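Local coordinates for protein hydrogenase (NiFe) small subunit HydA (PDB 3MYR) that probably oxidises hydrogen as part of a [NiFe] hydrogenase heterodimer, carrying electrons through two [4Fe-4S] clusters and one [3Fe-4S] cluster, at residues S75-A81 with T127-V132; W8-Q12 with N93-L97; R57-M61 with I96-T100; R65-V70 with T100-A104. One frame throughout, in Å; residues are numbered along the deposited sequence.

Contact 1. Residues S75-A81 with T127-V132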
loop_
_atom_site.group_PDB
_atom_site.type_symbol
_atom_site.label_atom_id
_atom_site.label_comp_id
_atom_site.label_asym_id
_atom_site.label_seq_id
_atom_site.Cartn_x
_atom_site.Cartn_y
_atom_site.Cartn_z
ATOM N N SER A 75 -4.981 -1.400 -15.282
ATOM C CA SER A 75 -5.018 -1.278 -16.737
ATOM C C SER A 75 -3.890 -2.108 -17.333
ATOM O O SER A 75 -3.058 -2.657 -16.618
ATOM C CB SER A 75 -4.912 0.211 -17.152
ATOM O OG SER A 75 -3.662 0.695 -16.647
ATOM N N ILE A 76 -3.953 -2.306 -18.635
ATOM C CA ILE A 76 -2.974 -3.102 -19.358
ATOM C C ILE A 76 -2.395 -2.241 -20.502
ATOM O O ILE A 76 -3.168 -1.686 -21.308
ATOM C CB ILE A 76 -3.715 -4.288 -20.002
ATOM C CG1 ILE A 76 -4.447 -5.107 -18.880
ATOM C CG2 ILE A 76 -2.740 -5.201 -20.796
ATOM C CD1 ILE A 76 -6.003 -4.776 -18.739
ATOM N N PRO A 77 -1.056 -2.185 -20.637
ATOM C CA PRO A 77 -0.544 -1.483 -21.820
ATOM C C PRO A 77 -0.925 -2.294 -23.014
ATOM O O PRO A 77 -0.654 -3.518 -23.074
ATOM C CB PRO A 77 0.982 -1.492 -21.622
ATOM C CG PRO A 77 1.176 -1.708 -20.090
ATOM C CD PRO A 77 0.010 -2.604 -19.695
ATOM N N GLY A 78 -1.563 -1.626 -23.969
ATOM C CA GLY A 78 -2.130 -2.317 -25.118
ATOM C C GLY A 78 -1.084 -2.903 -26.061
ATOM O O GLY A 78 0.121 -2.607 -25.949
ATOM N N PRO A 79 -1.543 -3.695 -27.036
ATOM C CA PRO A 79 -0.552 -4.443 -27.866
ATOM C C PRO A 79 0.258 -3.478 -28.769
ATOM O O PRO A 79 1.295 -3.846 -29.232
ATOM C CB PRO A 79 -1.437 -5.397 -28.718
ATOM C CG PRO A 79 -2.797 -4.677 -28.778
ATOM C CD PRO A 79 -2.939 -4.013 -27.407
ATOM N N ASP A 80 -0.199 -2.239 -28.986
ATOM C CA ASP A 80 0.681 -1.222 -29.668
ATOM C C ASP A 80 1.723 -0.504 -28.758
ATOM O O ASP A 80 2.629 0.196 -29.264
ATOM C CB ASP A 80 -0.210 -0.171 -30.395
ATOM C CG ASP A 80 -1.325 -0.849 -31.208
ATOM O OD1 ASP A 80 -2.536 -0.539 -30.976
ATOM O OD2 ASP A 80 -0.971 -1.793 -31.989
ATOM N N ALA A 81 1.583 -0.657 -27.436
ATOM C CA ALA A 81 2.525 -0.011 -26.492
ATOM C C ALA A 81 3.739 -0.952 -26.233
ATOM O O ALA A 81 3.692 -2.161 -26.535
ATOM C CB ALA A 81 1.819 0.348 -25.201
ATOM N N THR A 127 2.013 5.141 -21.049
ATOM C CA THR A 127 2.242 3.698 -21.231
ATOM C C THR A 127 1.213 3.053 -22.181
ATOM O O THR A 127 1.275 1.851 -22.422
ATOM C CB THR A 127 2.283 2.906 -19.915
ATOM O OG1 THR A 127 0.997 2.981 -19.298
ATOM C CG2 THR A 127 3.402 3.440 -18.923
ATOM N N GLY A 128 0.407 3.880 -22.864
ATOM C CA GLY A 128 -0.636 3.331 -23.750
ATOM C C GLY A 128 -1.546 2.318 -23.042
ATOM O O GLY A 128 -1.984 1.310 -23.655
ATOM N N ALA A 129 -1.933 2.651 -21.803
ATOM C CA ALA A 129 -2.834 1.804 -20.979
ATOM C C ALA A 129 -4.198 1.628 -21.605
ATOM O O ALA A 129 -4.765 2.605 -22.080
ATOM C CB ALA A 129 -3.013 2.434 -19.590
ATOM N N MET A 130 -4.789 0.430 -21.502
ATOM C CA MET A 130 -6.162 0.224 -22.007
ATOM C C MET A 130 -6.946 -0.576 -20.963
ATOM O O MET A 130 -6.340 -1.165 -20.083
ATOM C CB MET A 130 -6.059 -0.612 -23.315
ATOM C CG MET A 130 -5.357 0.300 -24.420
ATOM S SD MET A 130 -5.431 -0.364 -26.059
ATOM C CE MET A 130 -7.185 -0.654 -26.309
ATOM N N SER A 131 -8.267 -0.658 -21.136
ATOM C CA SER A 131 -9.173 -1.337 -20.201
ATOM C C SER A 131 -9.383 -2.768 -20.705
ATOM O O SER A 131 -9.089 -3.083 -21.872
ATOM C CB SER A 131 -10.560 -0.639 -20.234
ATOM O OG SER A 131 -11.172 -0.779 -21.538
ATOM N N VAL A 132 -9.928 -3.604 -19.843
ATOM C CA VAL A 132 -10.259 -4.986 -20.187
ATOM C C VAL A 132 -11.261 -5.114 -21.338
ATOM O O VAL A 132 -10.952 -5.773 -22.321
ATOM C CB VAL A 132 -10.777 -5.708 -18.904
ATOM C CG1 VAL A 132 -11.338 -7.104 -19.253
ATOM C CG2 VAL A 132 -9.655 -5.757 -17.909
#
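A short antiparallel bridge joins the C-terminal end of strand 69-77 to strand 129-130 in the flavodoxin-like domain of the small subunit. Thr127 opens 127-132. Thr127 O lies 3.4 Å from Pro77 CB and 3.2 Å from Ala81 CB, while the Thr127 hydroxyl is hydrogen-bonded to Gln12. Gly128 has positive phi and psi, and a CB there would clash with Ala81 CB. Gly128 O accepts a hydrogen bond from Gly78 N at 3.0 Å. Gly78 also starts a type I turn, closed by Ala81 N to Gly78 O at 2.9 Å. Ala129 faces Pro77 in a non-hydrogen-bonded pair, with CA atoms 4.1 Å apart. Ala129 CB touches Ser75 OG at 3.5 Å. Ser75 OG is hydrogen-bonded to Gln12, and the Ser75 side chain lies about 7 Å from a [4Fe-4S] cluster and about 4 Å from the side chain of its ligand Cys113. Met130 pairs with Ile76 through two hydrogen bonds, Ile76 N to Met130 O at 3.0 Å and Met130 N to Ile76 O at 2.7 Å. Met130 SD rests 3.9 Å from Gly78 CA. Ser131 is the N-cap of the next helix, where Val132 CG2 meets Ile76 CD1 at 3.9 Å.

Contact 2. Residues W8-Q12 with N93-L97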
loop_
_atom_site.group_PDB
_atom_site.type_symbol
_atom_site.label_atom_id
_atom_site.label_comp_id
_atom_site.label_asym_id
_atom_site.label_seq_id
_atom_site.Cartn_x
_atom_site.Cartn_y
_atom_site.Cartn_z
ATOM N N TRP A 8 -6.665 -14.290 -10.150
ATOM C CA TRP A 8 -6.615 -12.855 -9.927
ATOM C C TRP A 8 -5.380 -12.318 -10.656
ATOM O O TRP A 8 -4.236 -12.681 -10.294
ATOM C CB TRP A 8 -6.557 -12.542 -8.422
ATOM C CG TRP A 8 -6.742 -11.067 -8.178
ATOM C CD1 TRP A 8 -5.839 -10.056 -8.485
ATOM C CD2 TRP A 8 -7.870 -10.416 -7.576
ATOM N NE1 TRP A 8 -6.317 -8.844 -8.037
ATOM C CE2 TRP A 8 -7.569 -9.034 -7.505
ATOM C CE3 TRP A 8 -9.089 -10.878 -7.007
ATOM C CZ2 TRP A 8 -8.435 -8.110 -6.901
ATOM C CZ3 TRP A 8 -9.967 -9.951 -6.505
ATOM C CH2 TRP A 8 -9.616 -8.577 -6.427
ATOM N N LEU A 9 -5.580 -11.507 -11.703
ATOM C CA LEU A 9 -4.423 -10.921 -12.433
ATOM C C LEU A 9 -4.241 -9.508 -11.975
ATOM O O LEU A 9 -5.221 -8.707 -11.972
ATOM C CB LEU A 9 -4.680 -10.923 -13.951
ATOM C CG LEU A 9 -4.977 -12.310 -14.582
ATOM C CD1 LEU A 9 -5.323 -12.195 -16.076
ATOM C CD2 LEU A 9 -3.725 -13.132 -14.325
ATOM N N SER A 10 -3.013 -9.145 -11.616
ATOM C CA SER A 10 -2.718 -7.769 -11.149
ATOM C C SER A 10 -1.812 -7.096 -12.172
ATOM O O SER A 10 -0.702 -7.578 -12.404
ATOM C CB SER A 10 -1.975 -7.854 -9.786
ATOM O OG SER A 10 -2.834 -8.475 -8.866
ATOM N N PHE A 11 -2.250 -6.017 -12.806
ATOM C CA PHE A 11 -1.424 -5.471 -13.914
ATOM C C PHE A 11 -0.916 -4.052 -13.545
ATOM O O PHE A 11 -0.173 -3.910 -12.538
ATOM C CB PHE A 11 -2.287 -5.520 -15.201
ATOM C CG PHE A 11 -2.531 -6.950 -15.722
ATOM C CD1 PHE A 11 -1.492 -7.884 -15.747
ATOM C CD2 PHE A 11 -3.758 -7.323 -16.257
ATOM C CE1 PHE A 11 -1.646 -9.150 -16.352
ATOM C CE2 PHE A 11 -3.948 -8.605 -16.821
ATOM C CZ PHE A 11 -2.892 -9.525 -16.867
ATOM N N GLN A 12 -1.461 -2.985 -14.143
ATOM C CA GLN A 12 -1.003 -1.641 -13.708
ATOM C C GLN A 12 -1.923 -1.150 -12.595
ATOM O O GLN A 12 -2.778 -0.232 -12.798
ATOM C CB GLN A 12 -1.010 -0.635 -14.863
ATOM C CG GLN A 12 -0.061 -1.020 -16.023
ATOM C CD GLN A 12 -0.196 0.037 -17.094
ATOM O OE1 GLN A 12 -1.229 0.107 -17.748
ATOM N NE2 GLN A 12 0.850 0.869 -17.289
ATOM N N ASN A 93 1.977 -7.835 -19.829
ATOM C CA ASN A 93 0.647 -7.982 -19.260
ATOM C C ASN A 93 -0.328 -8.353 -20.372
ATOM O O ASN A 93 -1.282 -9.129 -20.144
ATOM C CB ASN A 93 0.173 -6.661 -18.647
ATOM C CG ASN A 93 0.782 -6.361 -17.250
ATOM O OD1 ASN A 93 0.509 -5.285 -16.695
ATOM N ND2 ASN A 93 1.700 -7.196 -16.772
ATOM N N TYR A 94 -0.169 -7.740 -21.546
ATOM C CA TYR A 94 -1.143 -7.973 -22.616
ATOM C C TYR A 94 -1.179 -9.441 -23.020
ATOM O O TYR A 94 -2.264 -10.091 -23.141
ATOM C CB TYR A 94 -0.799 -7.127 -23.842
ATOM C CG TYR A 94 -1.698 -7.448 -25.012
ATOM C CD1 TYR A 94 -3.042 -7.056 -24.962
ATOM C CD2 TYR A 94 -1.276 -8.300 -26.061
ATOM C CE1 TYR A 94 -3.934 -7.366 -25.983
ATOM C CE2 TYR A 94 -2.179 -8.623 -27.124
ATOM C CZ TYR A 94 -3.509 -8.128 -27.065
ATOM O OH TYR A 94 -4.497 -8.412 -28.016
ATOM N N SER A 95 0.018 -10.003 -23.146
ATOM C CA SER A 95 0.147 -11.450 -23.465
ATOM C C SER A 95 -0.532 -12.361 -22.380
ATOM O O SER A 95 -1.255 -13.332 -22.690
ATOM C CB SER A 95 1.635 -11.757 -23.542
ATOM O OG SER A 95 1.780 -13.059 -23.863
ATOM N N ILE A 96 -0.341 -12.006 -21.114
ATOM C CA ILE A 96 -0.880 -12.788 -19.995
ATOM C C ILE A 96 -2.414 -12.652 -19.945
ATOM O O ILE A 96 -3.147 -13.619 -19.775
ATOM C CB ILE A 96 -0.247 -12.345 -18.649
ATOM C CG1 ILE A 96 1.294 -12.623 -18.632
ATOM C CG2 ILE A 96 -0.995 -13.046 -17.464
ATOM C CD1 ILE A 96 2.027 -11.547 -17.666
ATOM N N LEU A 97 -2.905 -11.427 -20.127
ATOM C CA LEU A 97 -4.335 -11.184 -20.195
ATOM C C LEU A 97 -4.988 -12.070 -21.256
ATOM O O LEU A 97 -5.948 -12.837 -20.934
ATOM C CB LEU A 97 -4.621 -9.701 -20.486
ATOM C CG LEU A 97 -6.108 -9.377 -20.783
ATOM C CD1 LEU A 97 -6.850 -9.431 -19.409
ATOM C CD2 LEU A 97 -6.231 -7.934 -21.303
#
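This contact belongs to the hydrophobic core of the flavodoxin-like domain, where helix 93-101 packs on the mainly parallel sheet. Strand 5-10 and the loop after it supply Leu9 and Phe11. Both CA-to-CB bonds point toward the helix, whereas that of Ser10, between them, points away, continuing the alternation of the strand. Phe11 is the main contributor. Ile96 CG2 sits at the edge of its ring, 4.0 Å from Phe11 CZ. Phe11 CE2 lies 3.9 Å from Leu97 CB. Asn93, one turn before Leu97, points its CA-to-CB bond toward the strand and loop, and its OD1 is hydrogen-bonded to Ser86. Leu9 extends the apolar patch, with its CD2 4.2 Å from Ile96 CG2 and its CD1 4.4 Å from Leu97 CA. Leu97 N is bonded to Asn93 O at 2.8 Å, so Asn93, Ile96 and Leu97 present one surface to the strand and loop. The Gln12 side chain lies about 8 Å from the proximal [4Fe-4S] cluster and hydrogen-bonds to Ser75, Thr127 and Val38 O of the large subunit. A helix on a mainly parallel sheet, with the cofactor held by loops at the strands' C-terminal ends, is the flavodoxin-like arrangement.

Contact 3. Residues R57-M61 with I96-T100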
loop_
_atom_site.group_PDB
_atom_site.type_symbol
_atom_site.label_atom_id
_atom_site.label_comp_id
_atom_site.label_asym_id
_atom_site.label_seq_id
_atom_site.Cartn_x
_atom_site.Cartn_y
_atom_site.Cartn_z
ATOM N N ARG A 57 -0.929 -20.801 -11.687
ATOM C CA ARG A 57 -1.910 -20.175 -12.569
ATOM C C ARG A 57 -2.165 -21.100 -13.795
ATOM O O ARG A 57 -3.319 -21.331 -14.181
ATOM C CB ARG A 57 -1.489 -18.759 -13.010
ATOM C CG ARG A 57 -2.274 -18.223 -14.169
ATOM C CD ARG A 57 -1.834 -16.805 -14.582
ATOM N NE ARG A 57 -0.508 -16.738 -15.168
ATOM C CZ ARG A 57 -0.241 -16.969 -16.451
ATOM N NH1 ARG A 57 1.021 -16.944 -16.853
ATOM N NH2 ARG A 57 -1.211 -17.251 -17.332
ATOM N N LEU A 58 -1.093 -21.621 -14.395
ATOM C CA LEU A 58 -1.243 -22.460 -15.595
ATOM C C LEU A 58 -2.001 -23.764 -15.297
ATOM O O LEU A 58 -2.796 -24.234 -16.102
ATOM C CB LEU A 58 0.133 -22.751 -16.267
ATOM C CG LEU A 58 0.893 -21.469 -16.702
ATOM C CD1 LEU A 58 2.321 -21.880 -17.144
ATOM C CD2 LEU A 58 0.173 -20.782 -17.849
ATOM N N GLN A 59 -1.757 -24.349 -14.134
ATOM C CA GLN A 59 -2.462 -25.574 -13.784
ATOM C C GLN A 59 -3.963 -25.283 -13.501
ATOM O O GLN A 59 -4.856 -26.013 -13.919
ATOM C CB GLN A 59 -1.793 -26.217 -12.583
ATOM C CG GLN A 59 -2.403 -27.597 -12.196
ATOM C CD GLN A 59 -1.927 -28.110 -10.825
ATOM O OE1 GLN A 59 -0.956 -27.601 -10.258
ATOM N NE2 GLN A 59 -2.629 -29.107 -10.287
ATOM N N ALA A 60 -4.251 -24.168 -12.855
ATOM C CA ALA A 60 -5.640 -23.727 -12.770
ATOM C C ALA A 60 -6.284 -23.579 -14.131
ATOM O O ALA A 60 -7.408 -23.997 -14.299
ATOM C CB ALA A 60 -5.778 -22.408 -11.937
ATOM N N MET A 61 -5.620 -22.944 -15.082
ATOM C CA MET A 61 -6.217 -22.753 -16.384
ATOM C C MET A 61 -6.435 -24.127 -17.085
ATOM O O MET A 61 -7.465 -24.329 -17.718
ATOM C CB MET A 61 -5.351 -21.867 -17.273
ATOM C CG MET A 61 -5.298 -20.361 -16.807
ATOM S SD MET A 61 -3.841 -19.608 -17.544
ATOM C CE MET A 61 -4.074 -19.964 -19.290
ATOM N N ILE A 96 -0.341 -12.006 -21.114
ATOM C CA ILE A 96 -0.880 -12.788 -19.995
ATOM C C ILE A 96 -2.414 -12.652 -19.945
ATOM O O ILE A 96 -3.147 -13.619 -19.775
ATOM C CB ILE A 96 -0.247 -12.345 -18.649
ATOM C CG1 ILE A 96 1.294 -12.623 -18.632
ATOM C CG2 ILE A 96 -0.995 -13.046 -17.464
ATOM C CD1 ILE A 96 2.027 -11.547 -17.666
ATOM N N LEU A 97 -2.905 -11.427 -20.127
ATOM C CA LEU A 97 -4.335 -11.184 -20.195
ATOM C C LEU A 97 -4.988 -12.070 -21.256
ATOM O O LEU A 97 -5.948 -12.837 -20.934
ATOM C CB LEU A 97 -4.621 -9.701 -20.486
ATOM C CG LEU A 97 -6.108 -9.377 -20.783
ATOM C CD1 LEU A 97 -6.850 -9.431 -19.409
ATOM C CD2 LEU A 97 -6.231 -7.934 -21.303
ATOM N N MET A 98 -4.474 -12.013 -22.489
ATOM C CA MET A 98 -5.161 -12.663 -23.585
ATOM C C MET A 98 -5.080 -14.157 -23.378
ATOM O O MET A 98 -6.061 -14.857 -23.593
ATOM C CB MET A 98 -4.600 -12.255 -24.990
ATOM C CG MET A 98 -4.801 -10.714 -25.302
ATOM S SD MET A 98 -6.429 -10.081 -24.834
ATOM C CE MET A 98 -7.381 -10.843 -26.185
ATOM N N GLU A 99 -3.934 -14.658 -22.905
ATOM C CA GLU A 99 -3.803 -16.114 -22.738
ATOM C C GLU A 99 -4.679 -16.619 -21.525
ATOM O O GLU A 99 -5.284 -17.668 -21.613
ATOM C CB GLU A 99 -2.324 -16.471 -22.598
ATOM C CG GLU A 99 -2.030 -17.620 -21.645
ATOM C CD GLU A 99 -0.532 -17.726 -21.219
ATOM O OE1 GLU A 99 0.299 -18.025 -22.114
ATOM O OE2 GLU A 99 -0.192 -17.514 -20.016
ATOM N N THR A 100 -4.824 -15.841 -20.449
ATOM C CA THR A 100 -5.557 -16.309 -19.303
ATOM C C THR A 100 -7.083 -16.195 -19.514
ATOM O O THR A 100 -7.841 -17.079 -19.095
ATOM C CB THR A 100 -5.162 -15.483 -18.088
ATOM O OG1 THR A 100 -3.736 -15.517 -17.985
ATOM C CG2 THR A 100 -5.742 -16.038 -16.834
#
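Arg57 reaches from helix 50-63 toward helix 93-101. Arg57 NH2 makes a salt bridge with Glu99 OE2 at 2.9 Å, and Arg57 NH1 adds a weak hydrogen bond to the same Glu99 OE2 at 3.4 Å. Arg57 NH1 has a second acidic partner in Glu54, on its own helix. The carboxylate oxygen lies near the plane of the guanidinium. Ile96 CG2 lies over one face of that group, 4.1 Å from Arg57 CZ. Arg57 NH2 is also 3.1 Å from Thr100 OG1, which donates a hydrogen bond to Ile96 O at 2.7 Å within its own helix. Leu58 CD2 makes a minor van der Waals contact with Glu99 OE2 at 3.9 Å. The two helices lie side by side on the same face of the mainly parallel sheet in this flavodoxin-like domain, and both cover strand 5-10. Their short segments run in similar directions, with axes 30° apart and a closest approach of 12.1 Å. Such a wide spacing requires long side chains to bridge it. Ala60 packs on Ser5 and Ile7 of strand 5-10. Met61, one turn on from Arg57, bridges the gap with its thioether. Met61 CE lies 3.5 Å from Glu99 O and 3.9 Å from Thr100 CA, and Met61 SD is 4.1 Å from Thr100 CG2.

Contact 4. Residues R65-V70 with T100-A104; sequences RGQYLV and TVEHA
Segment 65-70 enters a strand of a flavodoxin-like alpha/beta sheet, and segment 100-104 leaves a helix that packs on that sheet. In phi/psi, Arg65 is at -52/131, Gly66 takes a positive phi (85/-11) and Gln67 is at -124/-20. Tyr68 (-80/155), Leu69 (-98/137) and Val70 (-109/129) are extended. Thr100 (-79/-35) and Val101 (-78/-18) are helical. A type I turn then runs from Val101 through Glu102 (-51/-41) and His103 (-114/20) to Ala104, closed by Ala104 N to Val101 O at 3.1 Å. Ala104 is extended (-69/150) and leads into strand 106-110, which pairs parallel with strand 69-77. The CA atoms of Gly66 and His103 are 4.9 Å apart, and those of Tyr68 and Ala104 5.1 Å. Gly66 N donates to His103 O at 2.7 Å. Tyr68 has chi1 p and chi2 near 90°, which carries its ring across the helix end. Ala104 CA lies over its face in a CH-pi contact, 3.9 Å from the ring centroid. Val70 (chi1 t) points toward the turn, with CG2 3.7 Å from Ala104 CB and CG1 4.3 Å from Val101 CG1. Val70 CG2 also meets Thr100 CG2 at 4.0 Å. At the surface, the Arg65 guanidinium stacks flat on the His103 ring (chi1 m), centres 3.9 Å apart and planes at 24°. The Tyr68 hydroxyl donates to a carbonyl at the helix end, with Tyr68 OH 2.6 Å from Thr100 O.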
loop_
_atom_site.group_PDB
_atom_site.type_symbol
_atom_site.label_atom_id
_atom_site.label_comp_id
_atom_site.label_asym_id
_atom_site.label_seq_id
_atom_site.Cartn_x
_atom_site.Cartn_y
_atom_site.Cartn_z
ATOM N N ARG A 65 -10.695 -25.566 -17.430
ATOM C CA ARG A 65 -10.893 -24.934 -18.730
ATOM C C ARG A 65 -12.362 -24.709 -18.978
ATOM O O ARG A 65 -13.143 -25.596 -18.725
ATOM C CB ARG A 65 -10.316 -25.834 -19.819
ATOM C CG ARG A 65 -10.508 -25.340 -21.219
ATOM C CD ARG A 65 -10.626 -26.581 -22.123
ATOM N NE ARG A 65 -10.433 -26.326 -23.555
ATOM C CZ ARG A 65 -9.258 -26.037 -24.120
ATOM N NH1 ARG A 65 -8.156 -25.902 -23.366
ATOM N NH2 ARG A 65 -9.201 -25.856 -25.441
ATOM N N GLY A 66 -12.737 -23.490 -19.399
ATOM C CA GLY A 66 -14.125 -23.143 -19.652
ATOM C C GLY A 66 -14.840 -22.704 -18.382
ATOM O O GLY A 66 -15.941 -22.238 -18.449
ATOM N N GLN A 67 -14.255 -22.883 -17.202
ATOM C CA GLN A 67 -15.066 -22.801 -15.968
ATOM C C GLN A 67 -14.495 -21.767 -15.035
ATOM O O GLN A 67 -15.171 -21.354 -14.141
ATOM C CB GLN A 67 -15.146 -24.138 -15.174
ATOM C CG GLN A 67 -15.716 -25.374 -15.969
ATOM C CD GLN A 67 -17.149 -25.137 -16.487
ATOM O OE1 GLN A 67 -18.055 -24.710 -15.742
ATOM N NE2 GLN A 67 -17.343 -25.360 -17.792
ATOM N N TYR A 68 -13.240 -21.383 -15.173
ATOM C CA TYR A 68 -12.686 -20.499 -14.128
ATOM C C TYR A 68 -13.098 -19.017 -14.307
ATOM O O TYR A 68 -13.358 -18.555 -15.409
ATOM C CB TYR A 68 -11.180 -20.710 -13.979
ATOM C CG TYR A 68 -10.420 -20.399 -15.268
ATOM C CD1 TYR A 68 -9.994 -19.097 -15.551
ATOM C CD2 TYR A 68 -10.155 -21.400 -16.205
ATOM C CE1 TYR A 68 -9.282 -18.827 -16.757
ATOM C CE2 TYR A 68 -9.443 -21.154 -17.399
ATOM C CZ TYR A 68 -9.024 -19.876 -17.665
ATOM O OH TYR A 68 -8.365 -19.641 -18.844
ATOM N N LEU A 69 -13.104 -18.270 -13.219
ATOM C CA LEU A 69 -13.338 -16.852 -13.271
ATOM C C LEU A 69 -11.990 -16.107 -13.247
ATOM O O LEU A 69 -11.093 -16.467 -12.474
ATOM C CB LEU A 69 -14.061 -16.536 -11.972
ATOM C CG LEU A 69 -15.050 -15.409 -11.801
ATOM C CD1 LEU A 69 -14.754 -14.723 -10.494
ATOM C CD2 LEU A 69 -15.287 -14.402 -12.960
ATOM N N VAL A 70 -11.834 -15.070 -14.070
ATOM C CA VAL A 70 -10.637 -14.266 -14.004
ATOM C C VAL A 70 -11.092 -12.917 -13.389
ATOM O O VAL A 70 -12.116 -12.358 -13.799
ATOM C CB VAL A 70 -10.008 -14.057 -15.418
ATOM C CG1 VAL A 70 -8.800 -13.127 -15.376
ATOM C CG2 VAL A 70 -9.575 -15.405 -15.957
ATOM N N THR A 100 -4.824 -15.841 -20.449
ATOM C CA THR A 100 -5.557 -16.309 -19.303
ATOM C C THR A 100 -7.083 -16.195 -19.514
ATOM O O THR A 100 -7.841 -17.079 -19.095
ATOM C CB THR A 100 -5.162 -15.483 -18.088
ATOM O OG1 THR A 100 -3.736 -15.517 -17.985
ATOM C CG2 THR A 100 -5.742 -16.038 -16.834
ATOM N N VAL A 101 -7.549 -15.162 -20.214
ATOM C CA VAL A 101 -9.001 -15.030 -20.413
ATOM C C VAL A 101 -9.490 -15.995 -21.509
ATOM O O VAL A 101 -10.670 -16.251 -21.584
ATOM C CB VAL A 101 -9.498 -13.588 -20.720
ATOM C CG1 VAL A 101 -8.996 -12.596 -19.658
ATOM C CG2 VAL A 101 -9.058 -13.145 -22.125
ATOM N N GLU A 102 -8.616 -16.519 -22.355
ATOM C CA GLU A 102 -9.090 -17.297 -23.520
ATOM C C GLU A 102 -10.104 -18.404 -23.144
ATOM O O GLU A 102 -11.140 -18.511 -23.743
ATOM C CB GLU A 102 -7.950 -17.937 -24.315
ATOM C CG GLU A 102 -8.522 -18.516 -25.641
ATOM C CD GLU A 102 -7.470 -19.102 -26.534
ATOM O OE1 GLU A 102 -7.805 -19.346 -27.718
ATOM O OE2 GLU A 102 -6.319 -19.337 -26.066
ATOM N N HIS A 103 -9.868 -19.110 -22.059
ATOM C CA HIS A 103 -10.798 -20.171 -21.640
ATOM C C HIS A 103 -11.520 -19.911 -20.338
ATOM O O HIS A 103 -12.003 -20.862 -19.727
ATOM C CB HIS A 103 -9.999 -21.489 -21.556
ATOM C CG HIS A 103 -9.440 -21.915 -22.892
ATOM N ND1 HIS A 103 -10.256 -22.184 -23.986
ATOM C CD2 HIS A 103 -8.161 -21.992 -23.345
ATOM C CE1 HIS A 103 -9.500 -22.460 -25.040
ATOM N NE2 HIS A 103 -8.226 -22.380 -24.669
ATOM N N ALA A 104 -11.594 -18.639 -19.902
ATOM C CA ALA A 104 -12.389 -18.297 -18.700
ATOM C C ALA A 104 -13.891 -18.468 -18.953
ATOM O O ALA A 104 -14.326 -18.232 -20.077
ATOM C CB ALA A 104 -12.099 -16.834 -18.245
#

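From the N terminus, strand 5-10 comes first, and contact 2 closes the longest loop, bringing it under helix 93-101. Contacts 3 and 4 close shorter loops, from helix 50-63 and the start of strand 69-77 to later parts of the same helix and its exit. Contacts 3 and 4 overlap and end on the same stretch, sharing Thr100. Contact 1 crosses the other three, starting on strand 69-77 before helix 93-101 and ending beyond it. Contact 4 also crosses contact 2. Gln12 links contacts 1 and 2 through Ser75 and Thr127, beside the cluster. Leu9 touches Arg57, Val70 and Thr100, joining contact 2 to contacts 3 and 4.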